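PKS (Streptomyces sp. CNQ431, PDB 5YDA) is the acyltransferase-domain fragment of the splenocin polyketide synthase SpnD, a broadly selective domain that probably loads acyl building blocks for chain extension. Local coordinates at residues 78-83 against 417-422; 33-38 against 69-74. All blocks are in the same frame, centred on the assembly; numbering follows the deposited sequence.

Contact 1 of 2, residues 78-83 against 417-422; sequences RHRLTV and RLWSAG
Arg80 starts from strand 79-85 with CG beside its backbone N (chi1 -50°) and then runs extended to NE, while Trp419 turns CG opposite its own N (chi1 175°) and brings its indole against that chain. The two side chains cross at about a right angle. Arg80 CD sits over one face of the indole, 3.6 Å from the centroid of the six-membered ring of Trp419, a CH-pi contact. Farther out the guanidinium lies flat on the ring system, its plane turned only 16° from the indole, in an off-centre cation-pi stack. Arginine suits this place because it combines an aliphatic stem with a flat cation. Arg80 NH1 donates a hydrogen bond to Trp419 O at 3.1 Å, with that oxygen in the guanidinium plane. Gly422 N reaches Trp419 O from the opposite face at 2.9 Å, within the Schellman motif that closes the helix; the positive phi there fits glycine. Asp424 forms a salt bridge with Arg80 NH1, and Arg80 NE hydrogen-bonds to Leu77 O.

Beta-branched Thr82 sits readily in a strand and offers the indole a methyl, Thr82 CG2 standing 3.5 Å from Trp419 CE3. Small Ser420 permits close approach, with its CA only 4.7 Å from Arg80 CA. A water accepts from Arg80 N and can donate to Ser420 O.

Late helix 407-420 thus meets the CurL-like region at the two-stranded antiparallel sheet of 32-38 and 79-85, where Trp419 also touches Pro35. Leu81 points away, packing on Val36 and on Leu44 of helix 43-56.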
ATOM      1  N   ARG A  78      -1.811 -10.637 -26.136  1.00 52.93           N
ATOM      2  CA  ARG A  78      -1.437  -9.290 -25.708  1.00 50.37           C
ATOM      3  C   ARG A  78      -2.544  -8.601 -24.919  1.00 47.13           C
ATOM      4  O   ARG A  78      -2.259  -7.878 -23.959  1.00 48.41           O
ATOM      5  CB  ARG A  78      -1.038  -8.431 -26.919  1.00 49.57           C
ATOM      6  CG  ARG A  78       0.371  -8.722 -27.480  1.00 47.65           C
ATOM      7  CD  ARG A  78       1.008  -7.549 -28.281  1.00 50.09           C
ATOM      8  NE  ARG A  78       0.059  -6.571 -28.830  1.00 52.56           N
ATOM      9  CZ  ARG A  78       0.051  -5.272 -28.517  1.00 57.58           C
ATOM     10  NH1 ARG A  78       0.954  -4.787 -27.660  1.00 55.94           N
ATOM     11  NH2 ARG A  78      -0.853  -4.452 -29.059  1.00 55.21           N
ATOM     12  N   HIS A  79      -3.797  -8.782 -25.322  1.00 45.90           N
ATOM     13  CA  HIS A  79      -4.935  -8.141 -24.675  1.00 45.97           C
ATOM     14  C   HIS A  79      -5.547  -9.118 -23.676  1.00 46.97           C
ATOM     15  O   HIS A  79      -6.001 -10.198 -24.064  1.00 46.35           O
ATOM     16  CB  HIS A  79      -5.970  -7.706 -25.711  1.00 52.31           C
ATOM     17  CG  HIS A  79      -5.522  -6.567 -26.575  1.00 52.85           C
ATOM     18  ND1 HIS A  79      -6.051  -5.300 -26.464  1.00 58.07           N
ATOM     19  CD2 HIS A  79      -4.605  -6.505 -27.567  1.00 55.52           C
ATOM     20  CE1 HIS A  79      -5.475  -4.504 -27.345  1.00 51.97           C
ATOM     21  NE2 HIS A  79      -4.594  -5.211 -28.028  1.00 58.42           N
ATOM     22  N   ARG A  80      -5.572  -8.736 -22.397  1.00 44.80           N
ATOM     23  CA  ARG A  80      -5.917  -9.658 -21.324  1.00 40.74           C
ATOM     24  C   ARG A  80      -6.988  -9.081 -20.413  1.00 38.04           C
ATOM     25  O   ARG A  80      -7.049  -7.869 -20.192  1.00 41.83           O
ATOM     26  CB  ARG A  80      -4.694  -9.999 -20.469  1.00 37.42           C
ATOM     27  CG  ARG A  80      -3.494 -10.432 -21.253  1.00 38.35           C
ATOM     28  CD  ARG A  80      -2.328 -10.808 -20.347  1.00 37.50           C
ATOM     29  NE  ARG A  80      -1.281 -11.463 -21.128  1.00 42.30           N
ATOM     30  CZ  ARG A  80      -0.089 -11.817 -20.664  1.00 45.71           C
ATOM     31  NH1 ARG A  80       0.242 -11.584 -19.395  1.00 43.63           N
ATOM     32  NH2 ARG A  80       0.777 -12.417 -21.474  1.00 46.45           N
ATOM     33  N   LEU A  81      -7.819  -9.969 -19.866  1.00 41.73           N
ATOM     34  CA  LEU A  81      -8.641  -9.652 -18.703  1.00 38.21           C
ATOM     35  C   LEU A  81      -8.823 -10.919 -17.873  1.00 38.06           C
ATOM     36  O   LEU A  81      -8.516 -12.027 -18.314  1.00 37.34           O
ATOM     37  CB  LEU A  81      -9.997  -9.039 -19.092  1.00 35.34           C
ATOM     38  CG  LEU A  81     -11.045  -9.765 -19.944  1.00 39.71           C
ATOM     39  CD1 LEU A  81     -11.772 -10.872 -19.190  1.00 34.56           C
ATOM     40  CD2 LEU A  81     -12.046  -8.742 -20.468  1.00 41.36           C
ATOM     41  N   THR A  82      -9.322 -10.745 -16.655  1.00 33.22           N
ATOM     42  CA  THR A  82      -9.597 -11.871 -15.782  1.00 32.44           C
ATOM     43  C   THR A  82     -10.923 -11.637 -15.089  1.00 31.50           C
ATOM     44  O   THR A  82     -11.398 -10.505 -14.990  1.00 32.25           O
ATOM     45  CB  THR A  82      -8.526 -12.088 -14.699  1.00 32.68           C
ATOM     46  OG1 THR A  82      -8.502 -10.957 -13.814  1.00 30.83           O
ATOM     47  CG2 THR A  82      -7.146 -12.323 -15.306  1.00 28.21           C
ATOM     48  N   VAL A  83     -11.513 -12.733 -14.611  1.00 32.57           N
ATOM     49  CA  VAL A  83     -12.590 -12.699 -13.635  1.00 31.38           C
ATOM     50  C   VAL A  83     -12.161 -13.549 -12.449  1.00 31.51           C
ATOM     51  O   VAL A  83     -11.291 -14.413 -12.570  1.00 33.15           O
ATOM     52  CB  VAL A  83     -13.932 -13.197 -14.219  1.00 35.60           C
ATOM     53  CG1 VAL A  83     -14.361 -12.312 -15.378  1.00 35.66           C
ATOM     54  CG2 VAL A  83     -13.816 -14.654 -14.667  1.00 33.55           C
ATOM     55  N   ARG A 417      -5.535  -8.666 -12.161  1.00 30.11           N
ATOM     56  CA  ARG A 417      -5.189  -7.416 -12.825  1.00 29.46           C
ATOM     57  C   ARG A 417      -3.692  -7.328 -13.095  1.00 29.57           C
ATOM     58  O   ARG A 417      -3.269  -6.878 -14.170  1.00 28.51           O
ATOM     59  CB  ARG A 417      -5.655  -6.250 -11.966  1.00 27.19           C
ATOM     60  CG  ARG A 417      -5.553  -4.910 -12.630  1.00 33.43           C
ATOM     61  CD  ARG A 417      -6.177  -3.870 -11.717  1.00 38.16           C
ATOM     62  NE  ARG A 417      -5.753  -2.530 -12.087  1.00 40.20           N
ATOM     63  CZ  ARG A 417      -6.453  -1.749 -12.896  1.00 44.70           C
ATOM     64  NH1 ARG A 417      -7.605  -2.203 -13.378  1.00 37.15           N
ATOM     65  NH2 ARG A 417      -6.001  -0.534 -13.211  1.00 32.60           N
ATOM     66  N   LEU A 418      -2.874  -7.767 -12.139  1.00 24.67           N
ATOM     67  CA  LEU A 418      -1.436  -7.795 -12.369  1.00 28.93           C
ATOM     68  C   LEU A 418      -1.087  -8.692 -13.562  1.00 32.77           C
ATOM     69  O   LEU A 418      -0.273  -8.313 -14.413  1.00 26.40           O
ATOM     70  CB  LEU A 418      -0.722  -8.240 -11.093  1.00 24.00           C
ATOM     71  CG  LEU A 418      -0.552  -7.114 -10.069  1.00 27.80           C
ATOM     72  CD1 LEU A 418      -0.212  -7.658  -8.695  1.00 26.13           C
ATOM     73  CD2 LEU A 418       0.531  -6.136 -10.540  1.00 23.91           C
ATOM     74  N   TRP A 419      -1.720  -9.868 -13.660  1.00 29.99           N
ATOM     75  CA  TRP A 419      -1.490 -10.721 -14.822  1.00 32.01           C
ATOM     76  C   TRP A 419      -1.933 -10.035 -16.109  1.00 32.94           C
ATOM     77  O   TRP A 419      -1.222 -10.080 -17.121  1.00 33.91           O
ATOM     78  CB  TRP A 419      -2.212 -12.061 -14.663  1.00 31.96           C
ATOM     79  CG  TRP A 419      -2.090 -12.939 -15.899  1.00 34.70           C
ATOM     80  CD1 TRP A 419      -1.063 -13.793 -16.201  1.00 34.52           C
ATOM     81  CD2 TRP A 419      -3.019 -13.031 -16.993  1.00 35.68           C
ATOM     82  NE1 TRP A 419      -1.296 -14.408 -17.408  1.00 36.03           N
ATOM     83  CE2 TRP A 419      -2.490 -13.962 -17.913  1.00 37.09           C
ATOM     84  CE3 TRP A 419      -4.248 -12.422 -17.278  1.00 33.30           C
ATOM     85  CZ2 TRP A 419      -3.146 -14.296 -19.099  1.00 34.09           C
ATOM     86  CZ3 TRP A 419      -4.901 -12.758 -18.449  1.00 35.70           C
ATOM     87  CH2 TRP A 419      -4.346 -13.683 -19.352  1.00 34.38           C
ATOM     88  N   SER A 420      -3.108  -9.395 -16.089  1.00 30.83           N
ATOM     89  CA  SER A 420      -3.609  -8.719 -17.284  1.00 32.30           C
ATOM     90  C   SER A 420      -2.650  -7.642 -17.777  1.00 35.09           C
ATOM     91  O   SER A 420      -2.579  -7.381 -18.982  1.00 37.48           O
ATOM     92  CB  SER A 420      -4.984  -8.113 -17.008  1.00 30.51           C
ATOM     93  OG  SER A 420      -5.963  -9.132 -16.898  1.00 31.75           O
ATOM     94  N   ALA A 421      -1.919  -6.996 -16.869  1.00 34.39           N
ATOM     95  CA  ALA A 421      -0.970  -5.970 -17.273  1.00 30.90           C
ATOM     96  C   ALA A 421       0.345  -6.550 -17.767  1.00 37.60           C
ATOM     97  O   ALA A 421       1.184  -5.794 -18.275  1.00 41.50           O
ATOM     98  CB  ALA A 421      -0.695  -5.012 -16.110  1.00 28.42           C
ATOM     99  N   GLY A 422       0.557  -7.857 -17.623  1.00 36.27           N
ATOM    100  CA  GLY A 422       1.774  -8.486 -18.083  1.00 33.98           C
ATOM    101  C   GLY A 422       2.669  -9.055 -17.003  1.00 36.37           C
ATOM    102  O   GLY A 422       3.784  -9.483 -17.318  1.00 40.66           O
TER
HETATM  103  O   HOH W   1      -3.935  -6.556 -21.402  1.00 38.81           O

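Contact 2 of 2, residues 33-38 against 69-74; sequences VLPVSA and ALRADR
Leu70 and Arg71, neighbours in the last turn of helix 63-72, meet Val33, Leu34 and Pro35 in a small alpha/beta unit: two antiparallel strands, 32-38 and 79-85, joined by two helices. This fits the CurL-like family region, which probably corresponds to the linker between ketosynthase and acyltransferase in such synthases.

The apolar part centres on Leu70, which points toward the strand. Leu70 CB lies 3.8 Å from Pro35 CD, and Leu70 CD2 comes within 4.1 Å of Leu34 CB. Leucine suits a position between the strand and Leu51 of helix 43-56, on which it also packs. Proline is tolerated in this strand because the backbone bonds to strand 79-85 are made by Leu34, Val36 and Ala38; its ring is instead available for packing against the helix.

The polar part belongs to Arg71. With CG beside its backbone N (chi1 -74°) and the chain extended to NE, Arg71 runs past Pro35, with Pro35 CD 3.6 Å from Arg71 NH1. Arginine suits the place because its long stem carries several N-H groups to the strand. Arg71 NH1 also bonds to Ala67 O in its own helix, and Arg71 NH2 to Pro428 O near the end of the chain. These acceptors help fix the rotation of the guanidinium.

Both terminal nitrogens converge end-on upon one carbonyl oxygen lying in the guanidinium plane, so that Arg71 donates two hydrogen bonds to a single acceptor: Arg71 NH1 is 2.9 Å from Val33 O, nearly in line with its C=O bond, and Arg71 NH2 is 3.1 Å from Val33 O.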
ATOM      1  N   VAL A  33      -9.049 -17.512 -10.283  1.00 36.12           N
ATOM      2  CA  VAL A  33      -8.894 -16.489 -11.308  1.00 35.87           C
ATOM      3  C   VAL A  33      -8.956 -17.171 -12.668  1.00 40.03           C
ATOM      4  O   VAL A  33      -8.260 -18.166 -12.895  1.00 41.71           O
ATOM      5  CB  VAL A  33      -7.566 -15.736 -11.131  1.00 33.24           C
ATOM      6  CG1 VAL A  33      -7.429 -14.628 -12.165  1.00 32.87           C
ATOM      7  CG2 VAL A  33      -7.455 -15.192  -9.714  1.00 34.16           C
ATOM      8  N   LEU A  34      -9.790 -16.641 -13.569  1.00 37.08           N
ATOM      9  CA  LEU A  34      -9.889 -17.150 -14.934  1.00 37.10           C
ATOM     10  C   LEU A  34      -9.240 -16.169 -15.902  1.00 35.43           C
ATOM     11  O   LEU A  34      -9.744 -15.046 -16.065  1.00 34.23           O
ATOM     12  CB  LEU A  34     -11.350 -17.379 -15.323  1.00 36.76           C
ATOM     13  CG  LEU A  34     -12.189 -18.250 -14.386  1.00 41.17           C
ATOM     14  CD1 LEU A  34     -13.569 -18.460 -14.960  1.00 43.65           C
ATOM     15  CD2 LEU A  34     -11.513 -19.586 -14.130  1.00 44.18           C
ATOM     16  N   PRO A  35      -8.147 -16.535 -16.574  1.00 36.84           N
ATOM     17  CA  PRO A  35      -7.518 -15.625 -17.542  1.00 35.29           C
ATOM     18  C   PRO A  35      -8.117 -15.745 -18.933  1.00 40.84           C
ATOM     19  O   PRO A  35      -8.490 -16.828 -19.392  1.00 44.08           O
ATOM     20  CB  PRO A  35      -6.063 -16.104 -17.553  1.00 40.13           C
ATOM     21  CG  PRO A  35      -6.181 -17.595 -17.338  1.00 40.58           C
ATOM     22  CD  PRO A  35      -7.374 -17.781 -16.399  1.00 43.30           C
ATOM     23  N   VAL A  36      -8.194 -14.603 -19.615  1.00 38.80           N
ATOM     24  CA  VAL A  36      -8.681 -14.508 -20.987  1.00 37.47           C
ATOM     25  C   VAL A  36      -7.739 -13.586 -21.744  1.00 44.91           C
ATOM     26  O   VAL A  36      -7.460 -12.472 -21.285  1.00 45.26           O
ATOM     27  CB  VAL A  36     -10.118 -13.955 -21.065  1.00 42.96           C
ATOM     28  CG1 VAL A  36     -10.638 -14.022 -22.492  1.00 44.64           C
ATOM     29  CG2 VAL A  36     -11.048 -14.682 -20.104  1.00 43.03           C
ATOM     30  N   SER A  37      -7.254 -14.035 -22.899  1.00 44.06           N
ATOM     31  CA  SER A  37      -6.387 -13.208 -23.724  1.00 48.42           C
ATOM     32  C   SER A  37      -6.746 -13.357 -25.194  1.00 53.08           C
ATOM     33  O   SER A  37      -7.000 -14.464 -25.673  1.00 52.14           O
ATOM     34  CB  SER A  37      -4.908 -13.558 -23.521  1.00 49.38           C
ATOM     35  OG  SER A  37      -4.642 -14.898 -23.871  1.00 46.90           O
ATOM     36  N   ALA A  38      -6.762 -12.229 -25.904  1.00 55.93           N
ATOM     37  CA  ALA A  38      -7.044 -12.199 -27.334  1.00 56.07           C
ATOM     38  C   ALA A  38      -5.969 -11.380 -28.034  1.00 60.52           C
ATOM     39  O   ALA A  38      -4.982 -10.990 -27.408  1.00 59.86           O
ATOM     40  CB  ALA A  38      -8.436 -11.617 -27.604  1.00 55.35           C
ATOM     41  N   ALA A  69      -7.591 -25.327 -17.779  1.00 49.63           N
ATOM     42  CA  ALA A  69      -7.651 -25.337 -19.235  1.00 52.36           C
ATOM     43  C   ALA A  69      -7.365 -23.956 -19.805  1.00 55.54           C
ATOM     44  O   ALA A  69      -6.716 -23.829 -20.851  1.00 56.31           O
ATOM     45  CB  ALA A  69      -9.020 -25.839 -19.698  1.00 47.20           C
ATOM     46  N   LEU A  70      -7.856 -22.908 -19.136  1.00 52.72           N
ATOM     47  CA  LEU A  70      -7.577 -21.542 -19.559  1.00 49.76           C
ATOM     48  C   LEU A  70      -6.102 -21.190 -19.406  1.00 52.26           C
ATOM     49  O   LEU A  70      -5.619 -20.288 -20.098  1.00 49.30           O
ATOM     50  CB  LEU A  70      -8.433 -20.565 -18.753  1.00 47.30           C
ATOM     51  CG  LEU A  70      -9.589 -19.793 -19.399  1.00 45.65           C
ATOM     52  CD1 LEU A  70      -9.895 -20.248 -20.802  1.00 38.87           C
ATOM     53  CD2 LEU A  70     -10.820 -19.877 -18.532  1.00 40.35           C
ATOM     54  N   ARG A  71      -5.384 -21.883 -18.515  1.00 51.48           N
ATOM     55  CA  ARG A  71      -3.952 -21.694 -18.299  1.00 53.44           C
ATOM     56  C   ARG A  71      -3.101 -22.533 -19.245  1.00 57.27           C
ATOM     57  O   ARG A  71      -2.215 -21.999 -19.917  1.00 59.24           O
ATOM     58  CB  ARG A  71      -3.586 -22.036 -16.856  1.00 44.31           C
ATOM     59  CG  ARG A  71      -4.016 -21.012 -15.842  1.00 43.78           C
ATOM     60  CD  ARG A  71      -4.070 -21.647 -14.478  1.00 43.98           C
ATOM     61  NE  ARG A  71      -4.248 -20.668 -13.412  1.00 50.92           N
ATOM     62  CZ  ARG A  71      -5.378 -20.003 -13.175  1.00 47.33           C
ATOM     63  NH1 ARG A  71      -6.450 -20.201 -13.936  1.00 41.50           N
ATOM     64  NH2 ARG A  71      -5.442 -19.137 -12.168  1.00 45.43           N
ATOM     65  N   ALA A  72      -3.380 -23.839 -19.340  1.00 60.21           N
ATOM     66  CA  ALA A  72      -2.508 -24.745 -20.083  1.00 58.52           C
ATOM     67  C   ALA A  72      -2.833 -24.794 -21.576  1.00 59.57           C
ATOM     68  O   ALA A  72      -1.920 -24.932 -22.396  1.00 63.59           O
ATOM     69  CB  ALA A  72      -2.582 -26.151 -19.481  1.00 54.17           C
ATOM     70  N   ASP A  73      -4.110 -24.650 -21.955  1.00 62.56           N
ATOM     71  CA  ASP A  73      -4.571 -24.944 -23.314  1.00 64.98           C
ATOM     72  C   ASP A  73      -4.674 -23.720 -24.226  1.00 64.98           C
ATOM     73  O   ASP A  73      -5.192 -23.843 -25.342  1.00 66.78           O
ATOM     74  CB  ASP A  73      -5.941 -25.642 -23.287  1.00 61.14           C
ATOM     75  CG  ASP A  73      -5.944 -26.914 -22.461  1.00 62.99           C
ATOM     76  OD1 ASP A  73      -4.858 -27.393 -22.077  1.00 61.40           O
ATOM     77  OD2 ASP A  73      -7.046 -27.441 -22.202  1.00 70.12           O
ATOM     78  N   ARG A  74      -4.211 -22.553 -23.791  1.00 65.45           N
ATOM     79  CA  ARG A  74      -4.289 -21.353 -24.614  1.00 66.72           C
ATOM     80  C   ARG A  74      -3.025 -20.527 -24.412  1.00 64.84           C
ATOM     81  O   ARG A  74      -2.399 -20.593 -23.345  1.00 60.78           O
ATOM     82  CB  ARG A  74      -5.532 -20.509 -24.271  1.00 64.40           C
ATOM     83  CG  ARG A  74      -6.853 -21.122 -24.753  1.00 69.51           C
ATOM     84  CD  ARG A  74      -7.181 -20.706 -26.188  1.00 71.33           C
ATOM     85  NE  ARG A  74      -7.497 -21.833 -27.073  1.00 76.27           N
ATOM     86  CZ  ARG A  74      -8.634 -22.526 -27.042  1.00 79.76           C
ATOM     87  NH1 ARG A  74      -9.576 -22.227 -26.151  1.00 75.04           N
ATOM     88  NH2 ARG A  74      -8.829 -23.527 -27.898  1.00 75.07           N
TER

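In the fold
The two contacts share one two-stranded antiparallel sheet, contact 2 using strand 32-38 and contact 1 its partner 79-85, with centres about 10 Å apart. Direct links include probable backbone hydrogen bonds from Ala38 N to His79 O and from Leu34 N to Val83 O. Along the chain they come in series: contact 2 closes locally as helix 63-72 folds back on the first strand, and the next strand then enters contact 1. The other partner in contact 1, helix 407-420, arrives after more than 300 residues that include most of the acyltransferase fold. Contact 1 therefore ties the late part of the chain to the small N-terminal unit to which contact 2 belongs.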